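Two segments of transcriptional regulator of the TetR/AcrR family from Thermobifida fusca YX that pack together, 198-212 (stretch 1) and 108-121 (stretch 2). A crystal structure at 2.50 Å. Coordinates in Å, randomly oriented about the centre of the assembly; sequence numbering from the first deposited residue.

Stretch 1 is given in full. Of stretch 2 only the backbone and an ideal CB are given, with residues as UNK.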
ATOM      1  N   SER A 198       4.391 -17.267  11.031  1.00 46.40           N
ATOM      2  CA  SER A 198       5.781 -16.865  10.783  1.00 46.03           C
ATOM      3  C   SER A 198       5.921 -16.192   9.398  1.00 45.72           C
ATOM      4  O   SER A 198       4.964 -16.152   8.606  1.00 46.20           O
ATOM      5  CB  SER A 198       6.705 -18.086  10.886  1.00 46.22           C
ATOM      6  OG  SER A 198       6.349 -19.084   9.930  1.00 48.75           O
ATOM      7  N   ALA A 199       7.113 -15.658   9.129  1.00 45.01           N
ATOM      8  CA  ALA A 199       7.435 -15.008   7.851  1.00 44.56           C
ATOM      9  C   ALA A 199       7.350 -15.982   6.660  1.00 44.07           C
ATOM     10  O   ALA A 199       6.896 -15.589   5.591  1.00 43.33           O
ATOM     11  CB  ALA A 199       8.827 -14.350   7.919  1.00 43.63           C
ATOM     12  N   ASP A 200       7.776 -17.238   6.870  1.00 44.33           N
ATOM     13  CA  ASP A 200       7.738 -18.309   5.845  1.00 44.32           C
ATOM     14  C   ASP A 200       6.325 -18.729   5.442  1.00 43.54           C
ATOM     15  O   ASP A 200       6.080 -19.001   4.267  1.00 43.01           O
ATOM     16  CB  ASP A 200       8.513 -19.561   6.314  1.00 45.16           C
ATOM     17  CG  ASP A 200      10.021 -19.343   6.368  1.00 47.74           C
ATOM     18  OD1 ASP A 200      10.592 -18.866   5.362  1.00 51.45           O
ATOM     19  OD2 ASP A 200      10.646 -19.690   7.399  1.00 50.35           O
ATOM     20  N   GLU A 201       5.418 -18.801   6.414  1.00 43.74           N
ATOM     21  CA  GLU A 201       4.005 -19.162   6.173  1.00 43.94           C
ATOM     22  C   GLU A 201       3.267 -18.066   5.393  1.00 42.63           C
ATOM     23  O   GLU A 201       2.472 -18.370   4.492  1.00 42.09           O
ATOM     24  CB  GLU A 201       3.256 -19.408   7.496  1.00 44.55           C
ATOM     25  CG  GLU A 201       3.802 -20.550   8.349  1.00 46.10           C
ATOM     26  CD  GLU A 201       3.208 -20.547   9.742  1.00 45.84           C
ATOM     27  OE1 GLU A 201       2.040 -20.974   9.901  1.00 51.87           O
ATOM     28  OE2 GLU A 201       3.921 -20.118  10.679  1.00 48.40           O
ATOM     29  N   VAL A 202       3.533 -16.803   5.754  1.00 41.42           N
ATOM     30  CA  VAL A 202       2.920 -15.641   5.093  1.00 39.96           C
ATOM     31  C   VAL A 202       3.400 -15.515   3.628  1.00 39.64           C
ATOM     32  O   VAL A 202       2.589 -15.215   2.755  1.00 39.45           O
ATOM     33  CB  VAL A 202       3.166 -14.320   5.878  1.00 40.09           C
ATOM     34  CG1 VAL A 202       2.579 -13.111   5.127  1.00 39.78           C
ATOM     35  CG2 VAL A 202       2.576 -14.414   7.288  1.00 36.25           C
ATOM     36  N   VAL A 203       4.693 -15.748   3.370  1.00 38.52           N
ATOM     37  CA  VAL A 203       5.245 -15.714   2.002  1.00 38.20           C
ATOM     38  C   VAL A 203       4.644 -16.827   1.120  1.00 38.30           C
ATOM     39  O   VAL A 203       4.233 -16.573  -0.021  1.00 38.39           O
ATOM     40  CB  VAL A 203       6.800 -15.817   1.999  1.00 38.46           C
ATOM     41  CG1 VAL A 203       7.351 -15.964   0.558  1.00 35.74           C
ATOM     42  CG2 VAL A 203       7.427 -14.594   2.722  1.00 38.00           C
ATOM     43  N   GLU A 204       4.576 -18.040   1.670  1.00 37.87           N
ATOM     44  CA  GLU A 204       4.039 -19.217   0.966  1.00 36.89           C
ATOM     45  C   GLU A 204       2.562 -19.034   0.590  1.00 35.75           C
ATOM     46  O   GLU A 204       2.186 -19.299  -0.555  1.00 35.17           O
ATOM     47  CB  GLU A 204       4.215 -20.480   1.834  1.00 37.66           C
ATOM     48  CG  GLU A 204       4.032 -21.826   1.119  1.00 38.76           C
ATOM     49  CD  GLU A 204       2.592 -22.204   0.810  1.00 43.10           C
ATOM     50  OE1 GLU A 204       1.718 -22.029   1.697  1.00 46.59           O
ATOM     51  OE2 GLU A 204       2.345 -22.697  -0.321  1.00 46.14           O
ATOM     52  N   GLN A 205       1.747 -18.602   1.560  1.00 34.51           N
ATOM     53  CA  GLN A 205       0.298 -18.402   1.352  1.00 33.90           C
ATOM     54  C   GLN A 205      -0.042 -17.250   0.379  1.00 33.19           C
ATOM     55  O   GLN A 205      -0.908 -17.416  -0.492  1.00 33.16           O
ATOM     56  CB  GLN A 205      -0.430 -18.234   2.691  1.00 33.97           C
ATOM     57  CG  GLN A 205      -0.474 -19.517   3.507  1.00 33.25           C
ATOM     58  CD  GLN A 205      -1.222 -19.395   4.835  1.00 34.06           C
ATOM     59  OE1 GLN A 205      -2.032 -18.489   5.053  1.00 35.99           O
ATOM     60  NE2 GLN A 205      -0.959 -20.337   5.727  1.00 35.43           N
ATOM     61  N   ILE A 206       0.653 -16.111   0.524  1.00 32.27           N
ATOM     62  CA  ILE A 206       0.502 -14.953  -0.380  1.00 31.82           C
ATOM     63  C   ILE A 206       0.838 -15.363  -1.821  1.00 31.97           C
ATOM     64  O   ILE A 206       0.046 -15.114  -2.722  1.00 32.04           O
ATOM     65  CB  ILE A 206       1.371 -13.733   0.049  1.00 30.99           C
ATOM     66  CG1 ILE A 206       0.773 -13.066   1.289  1.00 30.12           C
ATOM     67  CG2 ILE A 206       1.468 -12.677  -1.073  1.00 30.66           C
ATOM     68  CD1 ILE A 206       1.659 -11.977   1.902  1.00 30.28           C
ATOM     69  N   THR A 207       1.995 -16.000  -2.018  1.00 32.49           N
ATOM     70  CA  THR A 207       2.426 -16.451  -3.366  1.00 33.30           C
ATOM     71  C   THR A 207       1.516 -17.578  -3.944  1.00 33.80           C
ATOM     72  O   THR A 207       1.325 -17.665  -5.165  1.00 33.93           O
ATOM     73  CB  THR A 207       3.934 -16.839  -3.416  1.00 32.99           C
ATOM     74  OG1 THR A 207       4.190 -17.926  -2.522  1.00 32.59           O
ATOM     75  CG2 THR A 207       4.818 -15.638  -3.053  1.00 29.04           C
ATOM     76  N   ARG A 208       0.955 -18.415  -3.074  1.00 34.39           N
ATOM     77  CA  ARG A 208      -0.010 -19.448  -3.494  1.00 34.99           C
ATOM     78  C   ARG A 208      -1.377 -18.823  -3.846  1.00 35.56           C
ATOM     79  O   ARG A 208      -2.064 -19.308  -4.755  1.00 35.96           O
ATOM     80  CB  ARG A 208      -0.165 -20.532  -2.415  1.00 35.40           C
ATOM     81  CG  ARG A 208      -1.046 -21.741  -2.825  1.00 35.72           C
ATOM     82  CD  ARG A 208      -0.664 -23.020  -2.037  1.00 36.95           C
ATOM     83  NE  ARG A 208      -0.786 -22.858  -0.581  1.00 41.17           N
ATOM     84  CZ  ARG A 208      -1.895 -23.047   0.151  1.00 43.84           C
ATOM     85  NH1 ARG A 208      -3.064 -23.406  -0.400  1.00 48.04           N
ATOM     86  NH2 ARG A 208      -1.833 -22.849   1.475  1.00 42.51           N
ATOM     87  N   LEU A 209      -1.767 -17.764  -3.127  1.00 35.05           N
ATOM     88  CA  LEU A 209      -3.019 -17.043  -3.389  1.00 34.46           C
ATOM     89  C   LEU A 209      -2.973 -16.344  -4.747  1.00 34.68           C
ATOM     90  O   LEU A 209      -3.868 -16.540  -5.571  1.00 34.75           O
ATOM     91  CB  LEU A 209      -3.312 -16.037  -2.271  1.00 34.44           C
ATOM     92  CG  LEU A 209      -4.647 -15.289  -2.287  1.00 35.00           C
ATOM     93  CD1 LEU A 209      -5.831 -16.242  -2.161  1.00 33.79           C
ATOM     94  CD2 LEU A 209      -4.666 -14.296  -1.176  1.00 33.80           C
ATOM     95  N   LEU A 210      -1.911 -15.574  -4.994  1.00 35.03           N
ATOM     96  CA  LEU A 210      -1.744 -14.822  -6.263  1.00 34.93           C
ATOM     97  C   LEU A 210      -1.616 -15.714  -7.519  1.00 35.12           C
ATOM     98  O   LEU A 210      -2.103 -15.347  -8.586  1.00 34.55           O
ATOM     99  CB  LEU A 210      -0.539 -13.859  -6.165  1.00 34.28           C
ATOM    100  CG  LEU A 210      -0.582 -12.781  -5.050  1.00 35.15           C
ATOM    101  CD1 LEU A 210       0.781 -12.052  -4.895  1.00 28.52           C
ATOM    102  CD2 LEU A 210      -1.732 -11.798  -5.243  1.00 29.44           C
ATOM    103  N   LEU A 211      -0.970 -16.873  -7.364  1.00 36.56           N
ATOM    104  CA  LEU A 211      -0.732 -17.864  -8.454  1.00 36.76           C
ATOM    105  C   LEU A 211      -1.983 -18.592  -8.956  1.00 36.57           C
ATOM    106  O   LEU A 211      -2.224 -18.655 -10.164  1.00 36.03           O
ATOM    107  CB  LEU A 211       0.312 -18.907  -7.989  1.00 37.19           C
ATOM    108  CG  LEU A 211       0.684 -20.152  -8.824  1.00 37.26           C
ATOM    109  CD1 LEU A 211       1.056 -19.828 -10.256  1.00 36.10           C
ATOM    110  CD2 LEU A 211       1.827 -20.903  -8.122  1.00 37.12           C
ATOM    111  N   ASN A 212      -2.742 -19.150  -8.013  1.00 37.27           N
ATOM    112  CA  ASN A 212      -3.967 -19.933  -8.281  1.00 37.95           C
ATOM    113  C   ASN A 212      -5.266 -19.146  -8.244  1.00 39.49           C
ATOM    114  O   ASN A 212      -6.294 -19.643  -8.723  1.00 39.82           O
ATOM    115  CB  ASN A 212      -4.130 -21.028  -7.214  1.00 38.05           C
ATOM    116  CG  ASN A 212      -2.943 -21.950  -7.127  1.00 39.34           C
ATOM    117  OD1 ASN A 212      -2.321 -22.085  -6.071  1.00 43.30           O
ATOM    118  ND2 ASN A 212      -2.606 -22.579  -8.239  1.00 40.36           N
ATOM    119  N   UNK A 108       8.428 -15.330 -12.727  1.00 34.86           N
ATOM    120  CA  UNK A 108       7.448 -14.443 -12.066  1.00 35.04           C
ATOM    121  C   UNK A 108       7.216 -14.934 -10.631  1.00 35.24           C
ATOM    122  O   UNK A 108       7.323 -14.144  -9.683  1.00 36.30           O
ATOM    123  CB  UNK A 108       6.129 -14.405 -12.841  1.00 35.04           C
ATOM    124  N   UNK A 109       6.943 -16.232 -10.481  1.00 34.48           N
ATOM    125  CA  UNK A 109       6.714 -16.827  -9.163  1.00 33.98           C
ATOM    126  C   UNK A 109       7.921 -16.661  -8.231  1.00 34.76           C
ATOM    127  O   UNK A 109       7.755 -16.218  -7.076  1.00 35.53           O
ATOM    128  CB  UNK A 109       6.381 -18.312  -9.315  1.00 33.98           C
ATOM    129  N   UNK A 110       9.109 -17.013  -8.732  1.00 34.46           N
ATOM    130  CA  UNK A 110      10.363 -16.881  -7.963  1.00 33.88           C
ATOM    131  C   UNK A 110      10.614 -15.434  -7.524  1.00 33.68           C
ATOM    132  O   UNK A 110      11.060 -15.212  -6.404  1.00 34.65           O
ATOM    133  CB  UNK A 110      11.547 -17.377  -8.796  1.00 33.88           C
ATOM    134  N   UNK A 111      10.334 -14.471  -8.405  1.00 33.02           N
ATOM    135  CA  UNK A 111      10.481 -13.028  -8.099  1.00 33.10           C
ATOM    136  C   UNK A 111       9.566 -12.560  -6.952  1.00 32.51           C
ATOM    137  O   UNK A 111      10.007 -11.779  -6.106  1.00 32.33           O
ATOM    138  CB  UNK A 111      10.179 -12.202  -9.351  1.00 33.10           C
ATOM    139  N   UNK A 112       8.319 -13.046  -6.932  1.00 32.18           N
ATOM    140  CA  UNK A 112       7.343 -12.704  -5.876  1.00 32.32           C
ATOM    141  C   UNK A 112       7.704 -13.255  -4.487  1.00 32.71           C
ATOM    142  O   UNK A 112       7.509 -12.566  -3.474  1.00 32.11           O
ATOM    143  CB  UNK A 112       5.962 -13.230  -6.273  1.00 32.32           C
ATOM    144  N   UNK A 113       8.200 -14.500  -4.443  1.00 33.42           N
ATOM    145  CA  UNK A 113       8.656 -15.145  -3.185  1.00 33.00           C
ATOM    146  C   UNK A 113       9.856 -14.369  -2.623  1.00 33.18           C
ATOM    147  O   UNK A 113       9.936 -14.124  -1.421  1.00 32.90           O
ATOM    148  CB  UNK A 113       9.033 -16.609  -3.423  1.00 33.00           C
ATOM    149  N   UNK A 114      10.781 -14.012  -3.513  1.00 33.99           N
ATOM    150  CA  UNK A 114      11.971 -13.217  -3.172  1.00 34.27           C
ATOM    151  C   UNK A 114      11.602 -11.808  -2.692  1.00 33.59           C
ATOM    152  O   UNK A 114      12.130 -11.357  -1.686  1.00 32.65           O
ATOM    153  CB  UNK A 114      12.902 -13.121  -4.383  1.00 34.27           C
ATOM    154  N   UNK A 115      10.707 -11.144  -3.428  1.00 33.87           N
ATOM    155  CA  UNK A 115      10.263  -9.773  -3.117  1.00 34.99           C
ATOM    156  C   UNK A 115       9.565  -9.678  -1.754  1.00 35.03           C
ATOM    157  O   UNK A 115       9.903  -8.805  -0.950  1.00 34.00           O
ATOM    158  CB  UNK A 115       9.317  -9.272  -4.210  1.00 34.99           C
ATOM    159  N   UNK A 116       8.644 -10.605  -1.496  1.00 35.58           N
ATOM    160  CA  UNK A 116       7.906 -10.675  -0.221  1.00 36.24           C
ATOM    161  C   UNK A 116       8.826 -11.006   0.956  1.00 36.74           C
ATOM    162  O   UNK A 116       8.688 -10.400   2.020  1.00 36.55           O
ATOM    163  CB  UNK A 116       6.795 -11.723  -0.313  1.00 36.24           C
ATOM    164  N   UNK A 117       9.741 -11.971   0.765  1.00 38.08           N
ATOM    165  CA  UNK A 117      10.786 -12.312   1.769  1.00 38.82           C
ATOM    166  C   UNK A 117      11.593 -11.068   2.143  1.00 38.56           C
ATOM    167  O   UNK A 117      11.838 -10.825   3.323  1.00 39.08           O
ATOM    168  CB  UNK A 117      11.723 -13.396   1.232  1.00 38.82           C
ATOM    169  N   UNK A 118      12.001 -10.301   1.129  1.00 38.18           N
ATOM    170  CA  UNK A 118      12.764  -9.067   1.336  1.00 39.46           C
ATOM    171  C   UNK A 118      11.951  -8.017   2.093  1.00 39.87           C
ATOM    172  O   UNK A 118      12.531  -7.299   2.914  1.00 40.24           O
ATOM    173  CB  UNK A 118      13.220  -8.498  -0.009  1.00 39.46           C
ATOM    174  N   UNK A 119      10.636  -7.930   1.822  1.00 40.44           N
ATOM    175  CA  UNK A 119       9.743  -6.980   2.532  1.00 41.24           C
ATOM    176  C   UNK A 119       9.667  -7.316   4.038  1.00 42.31           C
ATOM    177  O   UNK A 119       9.933  -6.441   4.882  1.00 42.22           O
ATOM    178  CB  UNK A 119       8.341  -7.010   1.920  1.00 41.24           C
ATOM    179  N   UNK A 120       9.331  -8.577   4.347  1.00 42.82           N
ATOM    180  CA  UNK A 120       9.185  -9.062   5.745  1.00 43.48           C
ATOM    181  C   UNK A 120      10.473  -8.970   6.591  1.00 44.23           C
ATOM    182  O   UNK A 120      10.396  -8.840   7.820  1.00 44.75           O
ATOM    183  CB  UNK A 120       8.717 -10.518   5.725  1.00 43.48           C
ATOM    184  N   UNK A 121      11.630  -9.032   5.921  1.00 44.71           N
ATOM    185  CA  UNK A 121      12.955  -8.872   6.550  1.00 45.29           C
ATOM    186  C   UNK A 121      13.381  -7.399   6.730  1.00 45.15           C
ATOM    187  O   UNK A 121      14.200  -7.096   7.602  1.00 45.51           O
ATOM    188  CB  UNK A 121      14.006  -9.598   5.708  1.00 45.29           C
TER

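Stretch 2 is helical throughout, and its axis passes helix 199-212 at 9.6 Å, with 144° between the N-to-C directions. Position 120 lies by Ala199, and 109 by Thr207 and Leu211.

Position 108 has nothing of stretch 1 within 5.5 Å of its ideal CB. The backbone accepts any helix former. It is Ile108.

At position 109 CA-to-CB points sideways, and the ideal CB is 5.4 Å from Leu211 CD2. A small residue would not reach; a long or aromatic one could turn back over Leu211 and Thr207. The residue is His109, with chi1 t. Its ND1 is 3.9 Å from Leu211 CD2, and its CE1 is 4.0 Å from Thr207 CB. The ring packs on carbon atoms, and it makes no hydrogen bond to stretch 1.

Positions 110 and 111 are out of reach and leave the choice open. They are Ala110 and Leu111.

Position 112 points toward stretch 1. The ideal CB lies 4.2 Å from Thr207 CG2 and 5.5 Å from Leu210 CD1. These methyl groups favour an apolar side chain, such as leucine, isoleucine or methionine. Leu112 is found; its CB packs 4.2 Å from Thr207 CG2.

Position 113 points sideways. Its ideal CB is 4.3 Å from Thr207 CG2 and 4.4 Å from Val203 CG1. With methyls this close, a compact apolar residue such as alanine, valine or isoleucine suits. It is Val113. CG2 meets Thr207 CG2 at 3.7 Å, and CG1 meets Val203 CG1 at 3.8 Å, so the two branches touch different residues.

Position 114 points away and 115 is out of reach. Polar or apolar residues would do. They are Glu114 and His115.

Position 116 points toward stretch 1; its CA is 6.1 Å from Val203 CA. The ideal CB is 4.2 Å from Val203 CG2. So close an approach suits alanine, serine, threonine or valine. Thr116 turns CG2 to Val203 CG2 at 4.0 Å and to Ile206 CD1 at 4.3 Å. Its OG1 donates to Leu112 O at 2.6 Å, which satisfies the hydroxyl within its own helix.

Position 117 points sideways, with Val203 CG2 4.7 Å from the ideal CB. A long chain could cover the valine with its methylenes and carry a charge beyond. Arg117 CG lies 4.1 Å from Val203 CG2. Its NH2 forms a salt bridge with Glu114 OE1 at 2.9 Å.

Positions 118 and 119 are out of reach, so stretch 1 sets no preference. They are Thr118, whose OG1 donates to Glu114 O at 2.8 Å, and Ile119.

Position 120 points toward Ala199, whose CB is 4.4 Å from the ideal CB. The small alanine and Val203 leave room for a larger apolar chain. Leu120 CD1 lies 4.0 Å from Ala199 CB, 3.5 Å from Val203 CG2 and 4.3 Å from Val202 CB. Together with Val113, Thr116 and Arg117, it forms the hole that receives Val203.

Position 121 points sideways, with nothing of stretch 1 within 5.5 Å of the ideal CB, so many residues would do. It is Arg121, whose end comes nearer but makes no contact.

Stretch 2, residues 108-121: IHALLVEHTRTILR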
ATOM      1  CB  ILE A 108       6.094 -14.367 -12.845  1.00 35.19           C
ATOM      2  CG1 ILE A 108       6.196 -13.406 -14.040  1.00 35.18           C
ATOM      3  CG2 ILE A 108       4.944 -13.906 -11.943  1.00 34.78           C
ATOM      4  CD1 ILE A 108       6.146 -11.943 -13.687  1.00 36.80           C
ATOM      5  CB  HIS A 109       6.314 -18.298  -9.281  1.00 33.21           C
ATOM      6  CG  HIS A 109       6.199 -18.996  -7.961  1.00 34.30           C
ATOM      7  ND1 HIS A 109       5.082 -18.895  -7.156  1.00 35.43           N
ATOM      8  CD2 HIS A 109       7.074 -19.795  -7.297  1.00 34.37           C
ATOM      9  CE1 HIS A 109       5.272 -19.603  -6.053  1.00 36.69           C
ATOM     10  NE2 HIS A 109       6.471 -20.162  -6.115  1.00 35.85           N
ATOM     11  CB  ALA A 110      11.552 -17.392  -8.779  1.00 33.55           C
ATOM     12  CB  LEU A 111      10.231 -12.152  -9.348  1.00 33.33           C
ATOM     13  CG  LEU A 111      11.259 -12.178 -10.491  1.00 33.89           C
ATOM     14  CD1 LEU A 111      10.677 -11.500 -11.750  1.00 30.70           C
ATOM     15  CD2 LEU A 111      12.572 -11.538 -10.057  1.00 32.38           C
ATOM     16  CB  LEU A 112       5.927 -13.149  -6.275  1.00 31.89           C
ATOM     17  CG  LEU A 112       5.296 -12.362  -7.436  1.00 33.52           C
ATOM     18  CD1 LEU A 112       3.992 -13.041  -7.929  1.00 31.50           C
ATOM     19  CD2 LEU A 112       5.039 -10.884  -7.058  1.00 29.17           C
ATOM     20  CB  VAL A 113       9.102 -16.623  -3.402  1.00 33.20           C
ATOM     21  CG1 VAL A 113       9.703 -17.211  -2.111  1.00 31.98           C
ATOM     22  CG2 VAL A 113       7.943 -17.487  -3.919  1.00 31.16           C
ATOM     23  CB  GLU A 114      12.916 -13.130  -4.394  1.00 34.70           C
ATOM     24  CG  GLU A 114      14.149 -12.225  -4.251  1.00 35.77           C
ATOM     25  CD  GLU A 114      14.943 -12.496  -2.983  1.00 39.94           C
ATOM     26  OE1 GLU A 114      15.280 -13.662  -2.706  1.00 43.32           O
ATOM     27  OE2 GLU A 114      15.217 -11.534  -2.253  1.00 44.89           O
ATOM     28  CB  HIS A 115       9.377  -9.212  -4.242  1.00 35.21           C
ATOM     29  CG  HIS A 115       9.004  -7.775  -4.062  1.00 36.40           C
ATOM     30  ND1 HIS A 115       9.918  -6.746  -4.181  1.00 37.96           N
ATOM     31  CD2 HIS A 115       7.814  -7.190  -3.791  1.00 37.63           C
ATOM     32  CE1 HIS A 115       9.310  -5.592  -3.973  1.00 39.65           C
ATOM     33  NE2 HIS A 115       8.033  -5.832  -3.733  1.00 40.13           N
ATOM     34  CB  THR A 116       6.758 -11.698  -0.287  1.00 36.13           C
ATOM     35  OG1 THR A 116       6.055 -11.544  -1.525  1.00 35.19           O
ATOM     36  CG2 THR A 116       5.787 -11.497   0.880  1.00 36.22           C
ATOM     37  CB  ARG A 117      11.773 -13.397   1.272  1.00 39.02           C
ATOM     38  CG  ARG A 117      11.354 -14.860   1.464  1.00 41.70           C
ATOM     39  CD  ARG A 117      12.549 -15.825   1.191  1.00 42.28           C
ATOM     40  NE  ARG A 117      12.983 -15.845  -0.220  1.00 48.08           N
ATOM     41  CZ  ARG A 117      14.109 -16.405  -0.709  1.00 49.72           C
ATOM     42  NH1 ARG A 117      15.012 -17.003   0.084  1.00 52.65           N
ATOM     43  NH2 ARG A 117      14.353 -16.344  -2.023  1.00 48.89           N
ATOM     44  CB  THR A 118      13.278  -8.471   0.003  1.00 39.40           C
ATOM     45  OG1 THR A 118      13.946  -9.497  -0.735  1.00 39.65           O
ATOM     46  CG2 THR A 118      14.243  -7.293   0.236  1.00 36.58           C
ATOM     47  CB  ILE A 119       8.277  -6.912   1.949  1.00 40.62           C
ATOM     48  CG1 ILE A 119       8.225  -6.447   0.481  1.00 40.90           C
ATOM     49  CG2 ILE A 119       7.404  -5.970   2.770  1.00 39.15           C
ATOM     50  CD1 ILE A 119       8.844  -5.110   0.193  1.00 41.80           C
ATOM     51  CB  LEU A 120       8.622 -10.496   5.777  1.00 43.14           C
ATOM     52  CG  LEU A 120       7.240 -10.718   5.141  1.00 43.57           C
ATOM     53  CD1 LEU A 120       6.874 -12.185   5.231  1.00 45.03           C
ATOM     54  CD2 LEU A 120       6.137  -9.845   5.762  1.00 42.53           C
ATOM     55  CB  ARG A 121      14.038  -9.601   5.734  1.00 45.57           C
ATOM     56  CG  ARG A 121      14.003 -11.095   5.847  1.00 46.17           C
ATOM     57  CD  ARG A 121      15.008 -11.733   4.913  1.00 47.33           C
ATOM     58  NE  ARG A 121      15.191 -13.153   5.233  1.00 51.94           N
ATOM     59  CZ  ARG A 121      14.344 -14.147   4.928  1.00 54.10           C
ATOM     60  NH1 ARG A 121      13.188 -13.928   4.295  1.00 54.62           N
ATOM     61  NH2 ARG A 121      14.651 -15.397   5.287  1.00 56.26           N
TER
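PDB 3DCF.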